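Local structure of exotoxin 3 (2Z8L) at the NAG/GAL/SIA/FUC site. The protein binds sialyl Lewis X, a sialylated and fucosylated glycan, as a staphylococcal superantigen-like toxin built from an OB-fold and a beta-grasp domain. Sequence-based numbering; all coordinates share one arbitrary frame.

The NAG/GAL/SIA/FUC site. Residues 141, 177-179, 181, 184, 187, 189-190, 193. With NAG (2-acetamido-2-deoxy-beta-D-glucopyranose), chain B; GAL (beta-D-galactopyranose), chain C; SIA (N-acetyl-alpha-neuraminic acid), chain D; FUC (alpha-L-fucopyranose), chain E.
Sialyl Lewis X lies along strand 177-181 and the 3-10 helix 188-190 of the beta-grasp domain, with sialic acid burying the largest area (219 Å²) and Arg190 beneath the middle of the glycan. The Arg190 chain, bent at chi3 (72°), lays one guanidinium face under GAL C5, which sits toward the rim of that group, and spends its edges on polar partners. Side-on, NE and NH2 take the glycerol tail of SIA: Arg190 NE points almost straight at the 9-hydroxyl SIA O9 (2.9 Å), in plane, whereas O8 sits tilted from that plane. End-on, NH1 and NH2 both grip the backbone carbonyl O of Thr179, and the amide OE1 of Gln187 receives Arg190 NH1 on an in-plane lone pair (3.0 Å), so the guanidinium is fixed against rotation. From another side, Asp193 OD2 accepts the SIA O9 hydroxyl on its anti lone pair (2.6 Å).

The SIA carboxylate is held mainly at the strand: Thr179 N meets O1A, and OG1, anti to the carbonyl carbon, meets O1B (2.7 Å). NH2 of Arg190 adds a longer salt bridge to O1A, which probably helps balance the charge. Tyr177 and Tyr178 diverge around the sugar. Tyr177, its CG in the crowded position between N and carbonyl carbon (chi1 60°), turns a ring face toward SIA O4; Tyr178 runs its CD1 side along C7 and its phenol end toward the acetyl methyl C11. The acetamide SIA N5 donates to Tyr177 O in the carbonyl plane (2.8 Å).

At the other end, fucose and N-acetylglucosamine are poorly ordered. The extended Lys184 chain brings NZ to FUC O2 and O3, while Gln187, bent at chi2 (99°), turns NE2 toward GAL O6 and FUC O2. Glu181 OE2 joins two sugars, taking GAL O6 on its anti lone pair (2.7 Å) and FUC O3 on its syn lone pair (2.6 Å).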
ATOM      1  N   LEU A 141      -0.916   1.362  -4.589  1.00 12.25           N
ATOM      2  CA  LEU A 141      -0.821  -0.097  -4.475  1.00 11.96           C
ATOM      3  C   LEU A 141      -0.131  -0.485  -3.186  1.00 10.77           C
ATOM      4  O   LEU A 141      -0.505  -1.519  -2.597  1.00 13.09           O
ATOM      5  CB  LEU A 141      -0.077  -0.721  -5.661  1.00 13.62           C
ATOM      6  CG  LEU A 141      -0.739  -0.525  -6.993  1.00 15.68           C
ATOM      7  CD1 LEU A 141       0.019  -1.392  -8.048  1.00 15.39           C
ATOM      8  CD2 LEU A 141      -2.229  -0.880  -6.969  1.00 20.97           C
ATOM      9  N   TYR A 177      -6.742  -4.809 -13.941  1.00 14.10           N
ATOM     10  CA  TYR A 177      -6.474  -5.421 -12.615  1.00 13.21           C
ATOM     11  C   TYR A 177      -5.045  -5.305 -12.197  1.00 13.35           C
ATOM     12  O   TYR A 177      -4.133  -5.053 -12.995  1.00 12.71           O
ATOM     13  CB  TYR A 177      -6.871  -6.901 -12.581  1.00 15.37           C
ATOM     14  CG  TYR A 177      -6.137  -7.767 -13.593  1.00 16.51           C
ATOM     15  CD1 TYR A 177      -4.927  -8.341 -13.273  1.00 19.81           C
ATOM     16  CD2 TYR A 177      -6.679  -8.035 -14.850  1.00 20.82           C
ATOM     17  CE1 TYR A 177      -4.244  -9.140 -14.169  1.00 19.76           C
ATOM     18  CE2 TYR A 177      -5.991  -8.861 -15.768  1.00 22.77           C
ATOM     19  CZ  TYR A 177      -4.771  -9.396 -15.406  1.00 21.57           C
ATOM     20  OH  TYR A 177      -4.050 -10.209 -16.271  1.00 24.19           O
ATOM     21  N   TYR A 178      -4.847  -5.485 -10.891  1.00 10.84           N
ATOM     22  CA  TYR A 178      -3.518  -5.449 -10.289  1.00 10.93           C
ATOM     23  C   TYR A 178      -3.355  -6.697  -9.410  1.00 11.58           C
ATOM     24  O   TYR A 178      -4.255  -7.020  -8.647  1.00 15.26           O
ATOM     25  CB  TYR A 178      -3.379  -4.198  -9.465  1.00 11.55           C
ATOM     26  CG  TYR A 178      -3.643  -2.949 -10.305  1.00 11.05           C
ATOM     27  CD1 TYR A 178      -2.636  -2.330 -10.976  1.00 12.92           C
ATOM     28  CD2 TYR A 178      -4.908  -2.434 -10.396  1.00 12.42           C
ATOM     29  CE1 TYR A 178      -2.863  -1.194 -11.714  1.00 15.02           C
ATOM     30  CE2 TYR A 178      -5.177  -1.310 -11.164  1.00 13.79           C
ATOM     31  CZ  TYR A 178      -4.133  -0.702 -11.825  1.00 14.59           C
ATOM     32  OH  TYR A 178      -4.376   0.442 -12.558  1.00 17.38           O
ATOM     33  N   THR A 179      -2.197  -7.340  -9.480  1.00 12.08           N
ATOM     34  CA  THR A 179      -1.969  -8.610  -8.819  1.00 11.57           C
ATOM     35  C   THR A 179      -0.829  -8.444  -7.814  1.00 12.11           C
ATOM     36  O   THR A 179       0.228  -7.870  -8.162  1.00 13.25           O
ATOM     37  CB  THR A 179      -1.511  -9.706  -9.800  1.00 13.88           C
ATOM     38  OG1 THR A 179      -2.501  -9.842 -10.797  1.00 16.93           O
ATOM     39  CG2 THR A 179      -1.403 -11.049  -9.082  1.00 15.84           C
ATOM     40  N   GLU A 181       1.450 -10.927  -5.600  1.00 10.22           N
ATOM     41  CA  GLU A 181       1.840 -12.307  -5.308  1.00 11.26           C
ATOM     42  C   GLU A 181       2.205 -12.405  -3.835  1.00 11.51           C
ATOM     43  O   GLU A 181       3.128 -11.708  -3.347  1.00 12.40           O
ATOM     44  CB  GLU A 181       3.050 -12.705  -6.133  1.00 12.21           C
ATOM     45  CG  GLU A 181       2.891 -12.662  -7.626  1.00 16.47           C
ATOM     46  CD  GLU A 181       4.255 -13.006  -8.302  1.00 19.87           C
ATOM     47  OE1 GLU A 181       4.583 -14.202  -8.309  1.00 23.36           O
ATOM     48  OE2 GLU A 181       5.019 -12.105  -8.741  1.00 20.80           O
ATOM     49  N   LYS A 184       5.988 -13.211  -1.742  1.00 12.10           N
ATOM     50  CA  LYS A 184       7.063 -12.235  -1.530  1.00 13.89           C
ATOM     51  C   LYS A 184       6.517 -10.867  -1.255  1.00 12.98           C
ATOM     52  O   LYS A 184       5.345 -10.598  -1.496  1.00 11.80           O
ATOM     53  CB  LYS A 184       7.985 -12.230  -2.723  1.00 13.86           C
ATOM     54  CG  LYS A 184       7.350 -11.838  -4.031  1.00 16.33           C
ATOM     55  CD  LYS A 184       8.357 -11.980  -5.151  1.00 18.99           C
ATOM     56  CE  LYS A 184       7.832 -11.375  -6.444  1.00 20.37           C
ATOM     57  NZ  LYS A 184       8.856 -11.682  -7.531  1.00 22.58           N
ATOM     58  N   GLN A 187       7.000  -5.570  -4.885  1.00 12.90           N
ATOM     59  CA  GLN A 187       8.275  -5.095  -5.442  1.00 14.11           C
ATOM     60  C   GLN A 187       8.421  -3.610  -5.188  1.00 14.63           C
ATOM     61  O   GLN A 187       7.483  -2.860  -5.418  1.00 13.75           O
ATOM     62  CB  GLN A 187       8.323  -5.362  -6.926  1.00 13.00           C
ATOM     63  CG  GLN A 187       8.223  -6.850  -7.306  1.00 13.72           C
ATOM     64  CD  GLN A 187       6.812  -7.274  -7.730  1.00 12.53           C
ATOM     65  OE1 GLN A 187       5.812  -6.890  -7.087  1.00 12.87           O
ATOM     66  NE2 GLN A 187       6.715  -8.055  -8.824  1.00 15.98           N
ATOM     67  N   HIS A 189       9.768  -1.261  -6.811  1.00 14.98           N
ATOM     68  CA  HIS A 189       9.477  -0.423  -7.970  1.00 15.44           C
ATOM     69  C   HIS A 189       8.006  -0.231  -8.271  1.00 14.67           C
ATOM     70  O   HIS A 189       7.696   0.586  -9.180  1.00 16.04           O
ATOM     71  CB  HIS A 189      10.221  -0.943  -9.183  1.00 17.90           C
ATOM     72  CG  HIS A 189      11.659  -0.536  -9.189  1.00 19.74           C
ATOM     73  ND1 HIS A 189      12.156   0.440 -10.020  1.00 24.56           N
ATOM     74  CD2 HIS A 189      12.685  -0.915  -8.393  1.00 25.84           C
ATOM     75  CE1 HIS A 189      13.437   0.621  -9.754  1.00 26.66           C
ATOM     76  NE2 HIS A 189      13.785  -0.189  -8.770  1.00 25.42           N
ATOM     77  N   ARG A 190       7.124  -1.009  -7.599  1.00 13.25           N
ATOM     78  CA  ARG A 190       5.683  -0.849  -7.719  1.00 13.08           C
ATOM     79  C   ARG A 190       5.116   0.004  -6.579  1.00 14.37           C
ATOM     80  O   ARG A 190       3.926   0.292  -6.563  1.00 15.11           O
ATOM     81  CB  ARG A 190       4.954  -2.184  -7.709  1.00 11.99           C
ATOM     82  CG  ARG A 190       5.340  -2.978  -8.903  1.00 11.94           C
ATOM     83  CD  ARG A 190       4.790  -4.389  -8.847  1.00 13.38           C
ATOM     84  NE  ARG A 190       3.343  -4.438  -9.065  1.00 13.34           N
ATOM     85  CZ  ARG A 190       2.513  -5.426  -8.653  1.00 12.44           C
ATOM     86  NH1 ARG A 190       2.950  -6.435  -7.953  1.00 11.70           N
ATOM     87  NH2 ARG A 190       1.240  -5.350  -8.945  1.00 14.90           N
ATOM     88  N   ASP A 193       3.066   3.205  -7.471  1.00 12.19           N
ATOM     89  CA  ASP A 193       1.929   3.142  -8.390  1.00 12.59           C
ATOM     90  C   ASP A 193       0.617   3.489  -7.663  1.00 12.22           C
ATOM     91  O   ASP A 193       0.471   3.095  -6.514  1.00 13.06           O
ATOM     92  CB  ASP A 193       1.860   1.761  -8.979  1.00 13.67           C
ATOM     93  CG  ASP A 193       3.106   1.433  -9.899  1.00 18.77           C
ATOM     94  OD1 ASP A 193       3.880   2.341 -10.340  1.00 23.44           O
ATOM     95  OD2 ASP A 193       3.325   0.222 -10.161  1.00 26.39           O
TER
HETATM   96  C1  NAG B   1       9.158  -4.615 -12.087  1.00 39.94           C
HETATM   97  C2  NAG B   1       9.103  -6.065 -11.551  1.00 36.95           C
HETATM   98  C3  NAG B   1       8.048  -6.911 -12.255  1.00 34.13           C
HETATM   99  C4  NAG B   1       6.708  -6.178 -12.301  1.00 33.59           C
HETATM  100  C5  NAG B   1       6.964  -4.773 -12.861  1.00 35.44           C
HETATM  101  C6  NAG B   1       5.762  -3.859 -13.063  1.00 41.48           C
HETATM  102  C7  NAG B   1      11.201  -6.936 -10.614  1.00 41.30           C
HETATM  103  C8  NAG B   1      12.482  -7.668 -10.963  1.00 40.21           C
HETATM  104  N2  NAG B   1      10.381  -6.733 -11.641  1.00 37.40           N
HETATM  105  O1  NAG B   1      10.086  -3.839 -11.336  1.00 41.71           O
HETATM  106  O3  NAG B   1       7.927  -8.206 -11.640  1.00 34.36           O
HETATM  107  O4  NAG B   1       5.864  -6.959 -13.148  1.00 33.33           O
HETATM  108  O5  NAG B   1       7.840  -4.069 -11.982  1.00 39.54           O
HETATM  109  O6  NAG B   1       4.942  -3.826 -11.933  1.00 44.65           O
HETATM  110  O7  NAG B   1      10.966  -6.593  -9.450  1.00 40.96           O
HETATM  111  C1  GAL C   2       4.544  -7.193 -12.600  1.00 30.65           C
HETATM  112  C2  GAL C   2       3.607  -7.400 -13.778  1.00 34.03           C
HETATM  113  C3  GAL C   2       2.203  -7.551 -13.199  1.00 33.69           C
HETATM  114  C4  GAL C   2       2.176  -8.717 -12.206  1.00 31.94           C
HETATM  115  C5  GAL C   2       3.224  -8.530 -11.103  1.00 28.89           C
HETATM  116  C6  GAL C   2       3.273  -9.688 -10.131  1.00 27.24           C
HETATM  117  O2  GAL C   2       3.687  -6.229 -14.590  1.00 34.23           O
HETATM  118  O3  GAL C   2       1.198  -7.692 -14.215  1.00 35.12           O
HETATM  119  O4  GAL C   2       2.450  -9.904 -12.913  1.00 35.88           O
HETATM  120  O5  GAL C   2       4.514  -8.320 -11.714  1.00 29.34           O
HETATM  121  O6  GAL C   2       4.296  -9.571  -9.154  1.00 28.72           O
HETATM  122  C1  SIA D   3      -0.716  -7.339 -12.779  1.00 33.07           C
HETATM  123  C2  SIA D   3       0.032  -6.856 -14.027  1.00 28.85           C
HETATM  124  C3  SIA D   3      -0.806  -7.015 -15.296  1.00 31.82           C
HETATM  125  C4  SIA D   3      -1.956  -6.014 -15.328  1.00 31.00           C
HETATM  126  C5  SIA D   3      -1.470  -4.567 -15.131  1.00 31.42           C
HETATM  127  C6  SIA D   3      -0.636  -4.528 -13.844  1.00 27.31           C
HETATM  128  C7  SIA D   3      -0.008  -3.185 -13.492  1.00 29.38           C
HETATM  129  C8  SIA D   3       0.983  -3.327 -12.326  1.00 28.23           C
HETATM  130  C9  SIA D   3       1.435  -2.028 -11.706  1.00 29.39           C
HETATM  131  C10 SIA D   3      -2.855  -2.611 -15.700  1.00 35.62           C
HETATM  132  C11 SIA D   3      -4.119  -1.850 -15.398  1.00 34.77           C
HETATM  133  N5  SIA D   3      -2.652  -3.709 -14.988  1.00 29.23           N
HETATM  134  O1A SIA D   3      -0.467  -6.699 -11.734  1.00 29.40           O
HETATM  135  O1B SIA D   3      -1.480  -8.338 -12.803  1.00 34.10           O
HETATM  136  O4  SIA D   3      -2.719  -6.173 -16.570  1.00 33.93           O
HETATM  137  O6  SIA D   3       0.425  -5.482 -13.982  1.00 29.43           O
HETATM  138  O7  SIA D   3       0.746  -2.697 -14.602  1.00 30.26           O
HETATM  139  O8  SIA D   3       0.327  -4.164 -11.355  1.00 29.41           O
HETATM  140  O9  SIA D   3       2.432  -2.200 -10.690  1.00 30.37           O
HETATM  141  O10 SIA D   3      -2.018  -2.251 -16.526  1.00 37.55           O
HETATM  142  C1  FUC E   4       8.572  -9.345 -12.260  1.00 38.46           C
HETATM  143  C2  FUC E   4       8.600 -10.430 -11.175  1.00 39.81           C
HETATM  144  C3  FUC E   4       7.223 -11.037 -10.972  1.00 42.15           C
HETATM  145  C4  FUC E   4       6.642 -11.470 -12.311  1.00 42.63           C
HETATM  146  C5  FUC E   4       6.707 -10.321 -13.322  1.00 42.14           C
HETATM  147  C6  FUC E   4       6.146 -10.646 -14.695  1.00 44.11           C
HETATM  148  O2  FUC E   4       9.083  -9.929  -9.942  1.00 39.87           O
HETATM  149  O3  FUC E   4       7.316 -12.114 -10.037  1.00 43.88           O
HETATM  150  O4  FUC E   4       7.459 -12.523 -12.757  1.00 44.18           O
HETATM  151  O5  FUC E   4       8.033  -9.858 -13.457  1.00 40.44           O
HETATM  152  O   HOH W   1       3.293  -9.011  -6.536  1.00 24.25           O
HETATM  153  O   HOH W   2      -5.231  -5.257 -16.617  1.00 34.55           O